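PDB 2Z1U: hydrogenase expression/formation protein HypE from Desulfovibrio vulgaris subsp. vulgaris, which binds ATP and magnesium as a member of the HypE family and probably uses the nucleotide in the maturation of hydrogenases. Local coordinates for residues D166-S171 / K273-L278; A239-L244 / G303-V308; D214-R219 / I277-R282; I151-A156 / L208-G213; D264-A269 / R329-L334. All blocks are in the same frame, centred on the assembly; numbering follows the deposited sequence.

Contact 1: D166-S171 / K273-L278; sequences DAILIS and KLICIL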
# COMPACT_ATOMS: atom_id res chain seq x y z
N ASP A 166 22.38 14.31 23.37
CA ASP A 166 21.41 14.78 22.37
C ASP A 166 20.24 15.51 23.03
O ASP A 166 19.76 15.10 24.10
CB ASP A 166 20.85 13.62 21.56
CG ASP A 166 21.80 13.14 20.47
OD1 ASP A 166 22.89 13.73 20.27
OD2 ASP A 166 21.44 12.16 19.79
N ALA A 167 19.78 16.59 22.40
CA ALA A 167 18.55 17.23 22.82
C ALA A 167 17.36 16.49 22.21
O ALA A 167 17.47 15.90 21.13
CB ALA A 167 18.55 18.69 22.41
N ILE A 168 16.22 16.49 22.90
CA ILE A 168 14.99 15.93 22.37
C ILE A 168 14.05 17.08 22.19
O ILE A 168 13.73 17.79 23.16
CB ILE A 168 14.34 14.87 23.31
CG1 ILE A 168 15.32 13.75 23.66
CG2 ILE A 168 13.07 14.28 22.65
CD1 ILE A 168 14.81 12.79 24.76
N LEU A 169 13.68 17.32 20.93
CA LEU A 169 12.80 18.42 20.56
C LEU A 169 11.46 17.90 20.09
O LEU A 169 11.36 16.83 19.46
CB LEU A 169 13.43 19.28 19.45
CG LEU A 169 14.86 19.80 19.53
CD1 LEU A 169 15.16 20.63 18.27
CD2 LEU A 169 15.10 20.64 20.81
N ILE A 170 10.41 18.65 20.40
CA ILE A 170 9.08 18.37 19.87
C ILE A 170 8.65 19.54 19.00
O ILE A 170 9.00 20.71 19.28
CB ILE A 170 8.08 18.11 21.03
CG1 ILE A 170 6.86 17.33 20.54
CG2 ILE A 170 7.68 19.43 21.73
CD1 ILE A 170 7.16 15.88 20.10
N SER A 171 7.88 19.24 17.96
CA SER A 171 7.52 20.27 16.95
C SER A 171 6.23 21.01 17.28
O SER A 171 5.91 22.00 16.65
CB SER A 171 7.43 19.66 15.54
OG SER A 171 6.38 18.73 15.47
N LYS A 273 2.87 16.05 13.88
CA LYS A 273 3.93 16.35 14.87
C LYS A 273 5.14 15.45 14.63
O LYS A 273 4.99 14.34 14.12
CB LYS A 273 3.42 16.05 16.31
CG LYS A 273 2.25 16.90 16.74
CD LYS A 273 2.67 18.34 16.98
CE LYS A 273 1.55 19.31 16.69
NZ LYS A 273 0.24 18.79 17.21
N LEU A 274 6.32 15.92 15.01
CA LEU A 274 7.50 15.05 15.02
C LEU A 274 8.35 15.26 16.26
O LEU A 274 8.28 16.30 16.91
CB LEU A 274 8.36 15.25 13.75
CG LEU A 274 9.00 16.62 13.45
CD1 LEU A 274 10.27 16.93 14.27
CD2 LEU A 274 9.33 16.72 11.94
N ILE A 275 9.15 14.24 16.56
CA ILE A 275 10.22 14.32 17.53
C ILE A 275 11.51 14.44 16.74
O ILE A 275 11.72 13.73 15.77
CB ILE A 275 10.26 13.04 18.43
CG1 ILE A 275 9.05 13.03 19.36
CG2 ILE A 275 11.54 12.98 19.28
CD1 ILE A 275 8.14 11.84 19.18
N CYS A 276 12.38 15.35 17.18
CA CYS A 276 13.67 15.53 16.56
C CYS A 276 14.77 15.41 17.61
O CYS A 276 14.79 16.15 18.59
CB CYS A 276 13.73 16.89 15.84
SG CYS A 276 15.35 17.36 15.20
N ILE A 277 15.68 14.47 17.38
CA ILE A 277 16.81 14.24 18.30
C ILE A 277 18.11 14.50 17.54
O ILE A 277 18.27 14.01 16.41
CB ILE A 277 16.73 12.82 18.94
CG1 ILE A 277 15.45 12.70 19.77
CG2 ILE A 277 17.95 12.54 19.84
CD1 ILE A 277 15.07 11.29 20.21
N LEU A 278 19.00 15.28 18.15
CA LEU A 278 20.23 15.78 17.53
C LEU A 278 21.21 16.33 18.59
O LEU A 278 20.78 16.71 19.68
CB LEU A 278 19.87 16.88 16.50
CG LEU A 278 19.68 18.35 16.92
CD1 LEU A 278 19.48 19.17 15.67
CD2 LEU A 278 18.51 18.56 17.88

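Contact 2: A239-L244 / G303-V308; sequences AVCHVL and GSVKSV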
# COMPACT_ATOMS: atom_id res chain seq x y z
N ALA A 239 19.61 3.59 24.96
CA ALA A 239 19.90 4.73 25.81
C ALA A 239 18.66 5.00 26.64
O ALA A 239 17.67 4.28 26.55
CB ALA A 239 20.25 5.95 24.95
N VAL A 240 18.71 6.05 27.45
CA VAL A 240 17.55 6.43 28.22
C VAL A 240 17.16 7.86 27.87
O VAL A 240 18.02 8.74 27.75
CB VAL A 240 17.69 6.10 29.76
CG1 VAL A 240 19.14 5.79 30.17
CG2 VAL A 240 17.05 7.15 30.65
N CYS A 241 15.87 8.06 27.61
CA CYS A 241 15.36 9.39 27.32
C CYS A 241 14.87 10.02 28.61
O CYS A 241 14.12 9.40 29.37
CB CYS A 241 14.25 9.33 26.26
SG CYS A 241 14.83 8.82 24.63
N HIS A 242 15.34 11.24 28.88
CA HIS A 242 14.90 12.01 30.03
C HIS A 242 14.07 13.20 29.55
O HIS A 242 14.54 13.99 28.75
CB HIS A 242 16.08 12.47 30.89
CG HIS A 242 16.68 11.37 31.73
ND1 HIS A 242 16.36 11.20 33.06
CD2 HIS A 242 17.54 10.38 31.41
CE1 HIS A 242 17.02 10.15 33.54
NE2 HIS A 242 17.74 9.63 32.56
N VAL A 243 12.85 13.31 30.05
CA VAL A 243 11.89 14.29 29.57
C VAL A 243 11.36 15.13 30.74
O VAL A 243 11.25 14.63 31.86
CB VAL A 243 10.77 13.58 28.77
CG1 VAL A 243 9.42 14.30 28.91
CG2 VAL A 243 11.17 13.50 27.29
N LEU A 244 11.07 16.41 30.49
CA LEU A 244 10.56 17.30 31.54
C LEU A 244 9.07 17.55 31.33
O LEU A 244 8.68 18.15 30.31
CB LEU A 244 11.34 18.63 31.54
CG LEU A 244 11.08 19.62 32.69
CD1 LEU A 244 11.41 19.03 34.08
CD2 LEU A 244 11.84 20.92 32.46
N GLY A 303 13.58 17.55 26.53
CA GLY A 303 14.45 16.65 27.29
C GLY A 303 15.77 16.37 26.61
O GLY A 303 16.21 17.12 25.73
N SER A 304 16.41 15.29 27.03
CA SER A 304 17.73 14.92 26.52
C SER A 304 17.95 13.41 26.52
O SER A 304 17.24 12.66 27.21
CB SER A 304 18.83 15.64 27.32
OG SER A 304 18.89 15.21 28.68
N VAL A 305 18.94 12.96 25.74
CA VAL A 305 19.35 11.56 25.75
C VAL A 305 20.58 11.40 26.66
O VAL A 305 21.49 12.24 26.65
CB VAL A 305 19.65 11.05 24.32
CG1 VAL A 305 20.08 9.59 24.34
CG2 VAL A 305 18.41 11.25 23.41
N LYS A 306 20.58 10.34 27.46
CA LYS A 306 21.64 10.05 28.42
C LYS A 306 22.06 8.59 28.35
O LYS A 306 21.26 7.72 27.99
CB LYS A 306 21.20 10.41 29.85
CG LYS A 306 21.11 11.92 30.11
CD LYS A 306 20.67 12.25 31.53
CE LYS A 306 20.93 13.71 31.88
NZ LYS A 306 20.26 14.68 30.97
N SER A 307 23.32 8.32 28.68
CA SER A 307 23.83 6.95 28.75
C SER A 307 23.27 6.23 29.98
O SER A 307 22.85 6.88 30.95
CB SER A 307 25.36 6.95 28.76
OG SER A 307 25.86 7.70 29.86
N VAL A 308 23.24 4.90 29.93
CA VAL A 308 22.74 4.07 31.03
C VAL A 308 23.52 4.33 32.31
O VAL A 308 24.75 4.27 32.30
CB VAL A 308 22.82 2.56 30.70
CG1 VAL A 308 22.48 1.71 31.93
CG2 VAL A 308 21.90 2.23 29.55

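Contact 3: D214-R219 / I277-R282; sequences DIHVLR and ILPEER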
# COMPACT_ATOMS: atom_id res chain seq x y z
N ASP A 214 23.16 17.19 10.80
CA ASP A 214 23.51 16.26 11.89
C ASP A 214 22.29 15.83 12.70
O ASP A 214 22.35 15.67 13.92
CB ASP A 214 24.63 16.84 12.79
CG ASP A 214 25.48 15.76 13.47
OD1 ASP A 214 25.35 14.56 13.12
OD2 ASP A 214 26.29 16.11 14.36
N ILE A 215 21.17 15.62 12.01
CA ILE A 215 19.96 15.12 12.65
C ILE A 215 20.13 13.63 12.95
O ILE A 215 20.38 12.83 12.03
CB ILE A 215 18.69 15.34 11.76
CG1 ILE A 215 18.57 16.80 11.30
CG2 ILE A 215 17.44 14.86 12.49
CD1 ILE A 215 18.53 17.86 12.44
N HIS A 216 20.01 13.26 14.22
CA HIS A 216 20.15 11.85 14.60
C HIS A 216 18.88 11.03 14.41
O HIS A 216 18.93 9.97 13.81
CB HIS A 216 20.69 11.69 16.02
CG HIS A 216 22.11 12.12 16.18
ND1 HIS A 216 22.72 12.22 17.42
CD2 HIS A 216 23.05 12.48 15.28
CE1 HIS A 216 23.97 12.62 17.26
NE2 HIS A 216 24.19 12.78 15.97
N VAL A 217 17.76 11.52 14.96
CA VAL A 217 16.47 10.80 14.91
C VAL A 217 15.29 11.72 14.58
O VAL A 217 15.18 12.83 15.11
CB VAL A 217 16.11 10.06 16.23
CG1 VAL A 217 15.04 8.97 15.97
CG2 VAL A 217 17.34 9.45 16.89
N LEU A 218 14.42 11.24 13.70
CA LEU A 218 13.11 11.84 13.48
C LEU A 218 12.08 10.73 13.62
O LEU A 218 12.29 9.62 13.12
CB LEU A 218 13.02 12.46 12.06
CG LEU A 218 13.96 13.60 11.65
CD1 LEU A 218 13.91 13.84 10.12
CD2 LEU A 218 13.67 14.90 12.41
N ARG A 219 10.98 11.02 14.31
CA ARG A 219 9.86 10.07 14.35
C ARG A 219 8.57 10.83 14.63
O ARG A 219 8.57 11.83 15.35
CB ARG A 219 10.08 8.96 15.41
CG ARG A 219 9.01 7.86 15.36
CD ARG A 219 9.54 6.52 15.75
NE ARG A 219 10.58 6.02 14.84
CZ ARG A 219 11.37 4.99 15.12
NH1 ARG A 219 11.22 4.34 16.28
NH2 ARG A 219 12.30 4.58 14.27
N ILE A 277 15.68 14.47 17.38
CA ILE A 277 16.81 14.24 18.30
C ILE A 277 18.11 14.50 17.54
O ILE A 277 18.27 14.01 16.41
CB ILE A 277 16.73 12.82 18.94
CG1 ILE A 277 15.45 12.70 19.77
CG2 ILE A 277 17.95 12.54 19.84
CD1 ILE A 277 15.07 11.29 20.21
N LEU A 278 19.00 15.28 18.15
CA LEU A 278 20.23 15.78 17.53
C LEU A 278 21.21 16.33 18.59
O LEU A 278 20.78 16.71 19.68
CB LEU A 278 19.87 16.88 16.50
CG LEU A 278 19.68 18.35 16.92
CD1 LEU A 278 19.48 19.17 15.67
CD2 LEU A 278 18.51 18.56 17.88
N PRO A 279 22.52 16.42 18.26
CA PRO A 279 23.48 16.97 19.23
C PRO A 279 23.09 18.34 19.77
O PRO A 279 22.45 19.14 19.09
CB PRO A 279 24.77 17.11 18.40
CG PRO A 279 24.64 16.09 17.34
CD PRO A 279 23.18 16.02 17.00
N GLU A 280 23.52 18.60 21.01
CA GLU A 280 23.19 19.82 21.73
C GLU A 280 23.50 21.11 20.96
O GLU A 280 22.70 22.04 21.00
CB GLU A 280 23.88 19.81 23.11
CG GLU A 280 23.58 21.00 24.02
CD GLU A 280 22.10 21.34 24.13
OE1 GLU A 280 21.76 22.55 24.04
OE2 GLU A 280 21.28 20.41 24.31
N GLU A 281 24.63 21.17 20.25
CA GLU A 281 25.05 22.44 19.62
C GLU A 281 24.23 22.84 18.39
O GLU A 281 24.31 23.98 17.92
CB GLU A 281 26.57 22.48 19.36
CG GLU A 281 27.05 21.92 18.02
CD GLU A 281 27.31 20.42 18.05
OE1 GLU A 281 27.04 19.77 19.10
OE2 GLU A 281 27.79 19.89 17.03
N ARG A 282 23.42 21.90 17.89
CA ARG A 282 22.49 22.17 16.80
C ARG A 282 21.05 22.35 17.28
O ARG A 282 20.18 22.68 16.47
CB ARG A 282 22.55 21.03 15.78
CG ARG A 282 23.45 21.30 14.59
CD ARG A 282 24.80 20.60 14.71
NE ARG A 282 25.14 19.93 13.46
CZ ARG A 282 25.84 20.47 12.47
NH1 ARG A 282 26.29 21.71 12.56
NH2 ARG A 282 26.08 19.76 11.37

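Contact 4: I151-A156 / L208-G213; sequences ILVDPA and LVLEVG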
# COMPACT_ATOMS: atom_id res chain seq x y z
N ILE A 151 16.44 10.12 -0.35
CA ILE A 151 17.16 10.45 0.88
C ILE A 151 18.10 11.63 0.64
O ILE A 151 18.80 11.68 -0.38
CB ILE A 151 17.85 9.22 1.54
CG1 ILE A 151 16.78 8.27 2.10
CG2 ILE A 151 18.78 9.66 2.68
CD1 ILE A 151 17.23 6.87 2.35
N LEU A 152 18.07 12.58 1.58
CA LEU A 152 18.75 13.87 1.41
C LEU A 152 20.13 13.94 2.06
O LEU A 152 20.92 14.82 1.73
CB LEU A 152 17.88 15.01 1.96
CG LEU A 152 16.51 15.24 1.29
CD1 LEU A 152 15.65 16.14 2.16
CD2 LEU A 152 16.66 15.81 -0.12
N VAL A 153 20.42 13.02 2.98
CA VAL A 153 21.67 13.09 3.75
C VAL A 153 22.24 11.72 4.09
O VAL A 153 21.50 10.74 4.19
CB VAL A 153 21.50 13.86 5.09
CG1 VAL A 153 21.46 15.36 4.86
CG2 VAL A 153 20.27 13.38 5.87
N ASP A 154 23.56 11.68 4.27
CA ASP A 154 24.24 10.49 4.78
C ASP A 154 25.27 10.92 5.83
O ASP A 154 26.15 11.73 5.54
CB ASP A 154 24.90 9.71 3.64
CG ASP A 154 25.19 8.26 4.02
OD1 ASP A 154 26.06 8.02 4.88
OD2 ASP A 154 24.55 7.36 3.44
N PRO A 155 25.15 10.39 7.07
CA PRO A 155 24.10 9.47 7.52
C PRO A 155 22.73 10.14 7.67
O PRO A 155 22.65 11.33 7.99
CB PRO A 155 24.61 8.97 8.87
CG PRO A 155 25.50 10.04 9.35
CD PRO A 155 26.12 10.67 8.15
N ALA A 156 21.67 9.37 7.45
CA ALA A 156 20.29 9.84 7.55
C ALA A 156 19.72 9.55 8.94
O ALA A 156 20.30 8.73 9.67
CB ALA A 156 19.45 9.18 6.47
N LEU A 208 15.47 21.12 8.14
CA LEU A 208 16.24 20.58 9.26
C LEU A 208 17.48 19.84 8.77
O LEU A 208 18.58 20.09 9.24
CB LEU A 208 15.38 19.60 10.08
CG LEU A 208 14.37 20.16 11.07
CD1 LEU A 208 13.60 19.00 11.71
CD2 LEU A 208 15.04 21.04 12.15
N VAL A 209 17.27 18.94 7.82
CA VAL A 209 18.29 18.02 7.38
C VAL A 209 19.39 18.72 6.55
O VAL A 209 20.60 18.50 6.76
CB VAL A 209 17.60 16.79 6.71
CG1 VAL A 209 18.28 16.32 5.45
CG2 VAL A 209 17.38 15.67 7.75
N LEU A 210 18.97 19.62 5.66
CA LEU A 210 19.89 20.34 4.77
C LEU A 210 20.52 21.61 5.33
O LEU A 210 21.62 21.97 4.92
CB LEU A 210 19.20 20.65 3.44
CG LEU A 210 18.68 19.44 2.66
CD1 LEU A 210 17.89 19.92 1.47
CD2 LEU A 210 19.82 18.54 2.24
N GLU A 211 19.82 22.32 6.21
CA GLU A 211 20.32 23.59 6.72
C GLU A 211 20.84 23.54 8.15
O GLU A 211 21.82 24.20 8.47
CB GLU A 211 19.30 24.72 6.51
CG GLU A 211 19.00 24.93 5.02
CD GLU A 211 18.18 26.17 4.71
OE1 GLU A 211 17.15 26.03 4.03
OE2 GLU A 211 18.57 27.27 5.15
N VAL A 212 20.20 22.75 9.00
CA VAL A 212 20.67 22.59 10.39
C VAL A 212 21.73 21.48 10.43
O VAL A 212 22.85 21.71 10.92
CB VAL A 212 19.49 22.32 11.36
CG1 VAL A 212 20.00 22.07 12.79
CG2 VAL A 212 18.52 23.50 11.33
N GLY A 213 21.38 20.31 9.88
CA GLY A 213 22.29 19.18 9.73
C GLY A 213 22.57 18.37 10.99
O GLY A 213 22.24 18.80 12.11

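Contact 5: D264-A269 / R329-L334; sequences DPLYLA and RLLSML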
# COMPACT_ATOMS: atom_id res chain seq x y z
N ASP A 264 -4.62 10.04 28.62
CA ASP A 264 -3.30 10.61 28.88
C ASP A 264 -2.77 11.20 27.57
O ASP A 264 -2.53 10.46 26.62
CB ASP A 264 -2.37 9.51 29.43
CG ASP A 264 -1.03 10.04 29.91
OD1 ASP A 264 -0.46 9.39 30.81
OD2 ASP A 264 -0.55 11.08 29.42
N PRO A 265 -2.60 12.54 27.51
CA PRO A 265 -2.17 13.20 26.27
C PRO A 265 -0.81 12.72 25.77
O PRO A 265 -0.50 12.86 24.59
CB PRO A 265 -2.11 14.68 26.66
CG PRO A 265 -2.03 14.70 28.17
CD PRO A 265 -2.82 13.50 28.61
N LEU A 266 0.01 12.15 26.65
CA LEU A 266 1.33 11.64 26.25
C LEU A 266 1.29 10.31 25.49
O LEU A 266 2.32 9.87 24.97
CB LEU A 266 2.25 11.51 27.46
CG LEU A 266 2.39 12.71 28.41
CD1 LEU A 266 3.20 12.29 29.63
CD2 LEU A 266 3.01 13.92 27.70
N TYR A 267 0.13 9.66 25.48
CA TYR A 267 -0.05 8.37 24.81
C TYR A 267 -1.06 8.43 23.67
O TYR A 267 -1.34 7.40 23.04
CB TYR A 267 -0.49 7.29 25.81
CG TYR A 267 0.59 6.88 26.79
CD1 TYR A 267 0.86 7.64 27.92
CD2 TYR A 267 1.36 5.75 26.55
CE1 TYR A 267 1.88 7.26 28.83
CE2 TYR A 267 2.37 5.36 27.45
CZ TYR A 267 2.63 6.12 28.58
OH TYR A 267 3.63 5.72 29.46
N LEU A 268 -1.61 9.62 23.42
CA LEU A 268 -2.59 9.80 22.34
C LEU A 268 -1.91 10.11 21.03
O LEU A 268 -0.93 10.85 21.00
CB LEU A 268 -3.58 10.92 22.68
CG LEU A 268 -4.70 10.62 23.68
CD1 LEU A 268 -5.52 11.88 23.90
CD2 LEU A 268 -5.58 9.44 23.20
N ALA A 269 -2.43 9.52 19.96
CA ALA A 269 -1.87 9.63 18.64
C ALA A 269 -1.89 11.08 18.18
O ALA A 269 -2.86 11.81 18.42
CB ALA A 269 -2.65 8.75 17.64
N ARG A 329 8.31 9.96 36.91
CA ARG A 329 7.36 9.00 36.37
C ARG A 329 8.03 8.26 35.23
O ARG A 329 8.55 8.86 34.28
CB ARG A 329 6.07 9.70 35.91
CG ARG A 329 5.41 9.08 34.68
CD ARG A 329 3.94 8.80 34.88
NE ARG A 329 3.14 9.95 34.52
CZ ARG A 329 2.34 10.04 33.46
NH1 ARG A 329 2.14 9.02 32.63
NH2 ARG A 329 1.69 11.19 33.27
N LEU A 330 8.01 6.93 35.32
CA LEU A 330 8.45 6.08 34.22
C LEU A 330 7.35 6.05 33.17
O LEU A 330 6.21 5.70 33.48
CB LEU A 330 8.79 4.68 34.75
CG LEU A 330 9.35 3.65 33.77
CD1 LEU A 330 10.69 4.08 33.16
CD2 LEU A 330 9.47 2.28 34.45
N LEU A 331 7.68 6.43 31.93
CA LEU A 331 6.73 6.34 30.82
C LEU A 331 6.95 5.04 30.07
O LEU A 331 7.76 4.99 29.15
CB LEU A 331 6.89 7.53 29.85
CG LEU A 331 6.71 8.98 30.34
CD1 LEU A 331 6.85 9.99 29.15
CD2 LEU A 331 5.38 9.15 31.04
N SER A 332 6.22 3.99 30.44
CA SER A 332 6.32 2.71 29.74
C SER A 332 5.30 2.61 28.62
O SER A 332 4.40 3.44 28.53
CB SER A 332 6.15 1.55 30.72
OG SER A 332 7.08 1.67 31.78
N MET A 333 5.46 1.61 27.74
CA MET A 333 4.53 1.31 26.67
C MET A 333 3.18 0.79 27.23
O MET A 333 3.14 0.12 28.28
CB MET A 333 5.07 0.35 25.65
CG MET A 333 6.06 0.95 24.64
SD MET A 333 6.47 -0.20 23.28
CE MET A 333 7.95 0.56 22.62
N LEU A 334 2.08 1.08 26.45
CA LEU A 334 0.61 0.90 26.75
C LEU A 334 0.29 -0.44 27.39
O LEU A 334 0.89 -1.06 28.27
CB LEU A 334 -0.15 1.05 25.43
CG LEU A 334 -0.01 2.39 24.72
CD1 LEU A 334 -0.61 2.30 23.32
CD2 LEU A 334 -0.70 3.48 25.53
O HOH W 1 0.33 12.56 31.56
O HOH W 2 2.33 6.16 32.14

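Contact 1: D166-S171 / K273-L278
Asp166 meets Ile277 across two antiparallel segments, its CB and OD2 both 3.5 Å from the CG2 methyl, with the two side chains crossing at about a right angle. The same OD2 accepts hydrogen bonds from His216 ND1 and from the backbone of Arg163, so this buried carboxylate oxygen is gripped twice. Ala167 opens the strand pairing: its N-H reaches Leu278 O at 2.9 Å, while the return bond from Leu278 N is weak. Ile168 turns to the other face and lies alongside both Ile275 and Ile277; its CG2 sits 3.9 Å from Ile275 CG2, all three side chains pointing the same way. Leu169 and Cys276 form a hydrogen-bonded pair, linked in both directions, and beyond Cys276 the CD1 of Leu169 reaches Leu278 CD2. Ile170 is bent at chi2 (67°), which sets its CD1 tightly against Ile275 CG1 at 3.5 Å. Where the strand ends, Ser171 adds a side-chain bond to the backbone one: Leu274 N donates to Ser171 OG at 2.8 Å, nearly straight at 166°, and Ser171 N donates to Leu274 O. Helices cover both faces of the sheet, as expected of an alpha-beta domain: Ile168, Ile275 and Ile277 meet helix 225-237, Leu169 and Leu278 meet helix 280-291, and strand 300-306 flanks strand 167-170.

Contact 2: A239-L244 / G303-V308
The imidazole of His242 meets the aliphatic stem of Lys306, which crosses it at about a right angle. Lys306 CD comes in obliquely, 3.6 Å from His242 CD2, with CB and CG only slightly farther from it. Beyond CD the lysine bends at its last torsion (chi4 58°), which turns NZ back along its own strand to donate to Ser304 OG at 2.7 Å. Four backbone bonds join the antiparallel strands: Val240 and Lys306 exchange one pair, His242 and Ser304 the other. His242, Ser304 and Lys306, all partly exposed, lie on one face of the sheet; Cys241 and Val305, both buried, lie on the other, where Val305 CG1 touches Ala239 CB at 3.7 Å. Gly303 CA lies 4.2 Å from Val243 CA and 3.0 Å from His242 O, with which a CB here would collide. Ile168 of strand 167-170 and Ala234 of helix 225-237 pack against Cys241, while strand 319-322 continues the sheet beyond strand 240-244. The chemistry is therefore divided between the faces: buried apolar groups on one, and on the other a lysine that offers only methylenes to the ring across the strands while Ser304 OG of its own strand engages its NZ.

Contact 3: D214-R219 / I277-R282
Ile277 faces both His216 and Val217, a classic beta bulge where the edge strand 217-219 begins. Its carbonyl oxygen receives two N-H groups, a well-aligned one from Val217 (167°) and a weak, bent one from His216 (130°). Ile277 N completes the pairing by donating to Val217 O at 2.8 Å. The two branched side chains lie side by side and point the same way, CB to CB, beneath Ile233 of helix 225-237.

Leu278 turns to the other face, where its CD1 reaches Ile215 CD1 at 3.6 Å; the two side chains cross, and Val212 of helix 202-212 adds to this apolar cluster. At Pro279 the ring takes over the contact. Pro279 CD stands over one face of the His216 imidazole in a CH-pi contact, 3.6 Å from the ring centroid and offset toward the rim on the side of CE1 and NE2. The ring's ND1 is bonded to Asp166 OD2, so the imidazole is held by a polar bond at one nitrogen and by the proline over its face. Pro279 CD also lies 3.2 Å from Asp214 O, and its CG meets the carboxylate of Asp214.

Arg282 closes the segment from the first turn of helix 280-291. Its guanidinium and the Asp214 carboxylate are turned 74° apart and make no salt bridge, although their charges may still attract at the 4.1 Å between Asp214 OD2 and Arg282 NE. Asp214 CB lies at the guanidinium edge, near its plane, 3.2 Å from Arg282 NE.

Contact 4: I151-A156 / L208-G213
Val153 and Val209 meet at an oblique crossing, with both methyls of Val153 set against one methyl of Val209. The CG1 atoms of the two valines are 3.4 Å apart, tighter than usual van der Waals contact, and Val153 CG2 lies 3.6 Å from the same Val209 CG1. With Val153 CG1 anti to its carbonyl carbon (chi1 -77°), CG2 occupies the place between the backbone N and the carbonyl carbon, and both methyls face Val209 CG1. Leu152 joins from beside it through its CB, which lies 3.7 Å from Val209 CG1 and 4.0 Å from Leu210 CD2. Leu210 CB points neither at the loop nor away from it, but the side chain's end comes nearer, and CD2 also approaches Leu152 O at 3.9 Å. No hydrogen bond crosses this small contact, which rests on four aliphatic side chains. On the helix side the last turn widens to a pi-type turn: Gly213 N donates to Leu208 O at 2.9 Å, and Gly213, with positive phi, ends the helix. Val209 also touches Ile215, while Leu208 turns to helix 280-291. This is plain apolar packing of a loop against a helix's C-terminal turn, here joining the linker after strand 141-151 of the four-stranded sheet to helix 202-212 of the alpha-beta domain.

Contact 5: D264-A269 / R329-L334
Asp264 and Arg329 form a salt bridge, reaching toward each other tip to tip. Arg329 NH1 donates to the syn lone pair of Asp264 OD1 at 3.2 Å, with the carboxylate and guanidinium planes 55° apart. A water links the other two ends, donating to Asp264 OD2 and accepting from Arg329 NH2, so two routes tie the acid to the arginine. A second water, in the plane of the guanidinium like the first, accepts from Arg329 NH1 and donates to Tyr267 OH.

Hydrogen bonding continues at that hydroxyl, which donates to Ser332 O at 2.6 Å. The acceptor lies at the edge of the tyrosine ring, and the hydroxyl meets it in the carbonyl plane on a lone pair. Asp264 OD2 also accepts from Leu266 N at 3.0 Å, making an Asx turn within the type I beta turn from Asp264 to Tyr267. The salt bridge and the tyrosine-to-Ser332 bond fasten this turn, in the loop between helix 252-260 and strand 275-278, to the chain leaving strand 328-330, outermost within this chain in the alpha-beta domain's sheet.

Apolar contacts flank the polar ones. Leu334 and Tyr267 slide past each other in opposite directions, though the very short approach of Leu334 CD2 to Tyr267 CD2 is doubtful. Leu266 CD1 meets Leu331 CD2 at 4.1 Å, crossing it at about a right angle, and Met321 of strand 319-322 touches both leucines.

Four of the five contacts reach one mixed seven-stranded sheet. Contacts 3, 1 and 2 follow one another across it: contacts 1 and 3 share strand 275-278, their centres about 7 Å apart, and contact 2 joins contact 1 where strands 167-170 and 300-306 are neighbours. Contact 5 lies at the opposite edge, about 22 Å from contact 3 between centres. Contact 4 closes first along the chain and brings in the linker from the four-stranded sheet. Contacts 2 and 5 cross each other and both 1 and 3 in sequence; 1 and 3 end on the same stretch, and 4 crosses 1. Distant chain regions thus assemble into the domain whose Asp220, Thr222 and Arg223 line the ATP pocket.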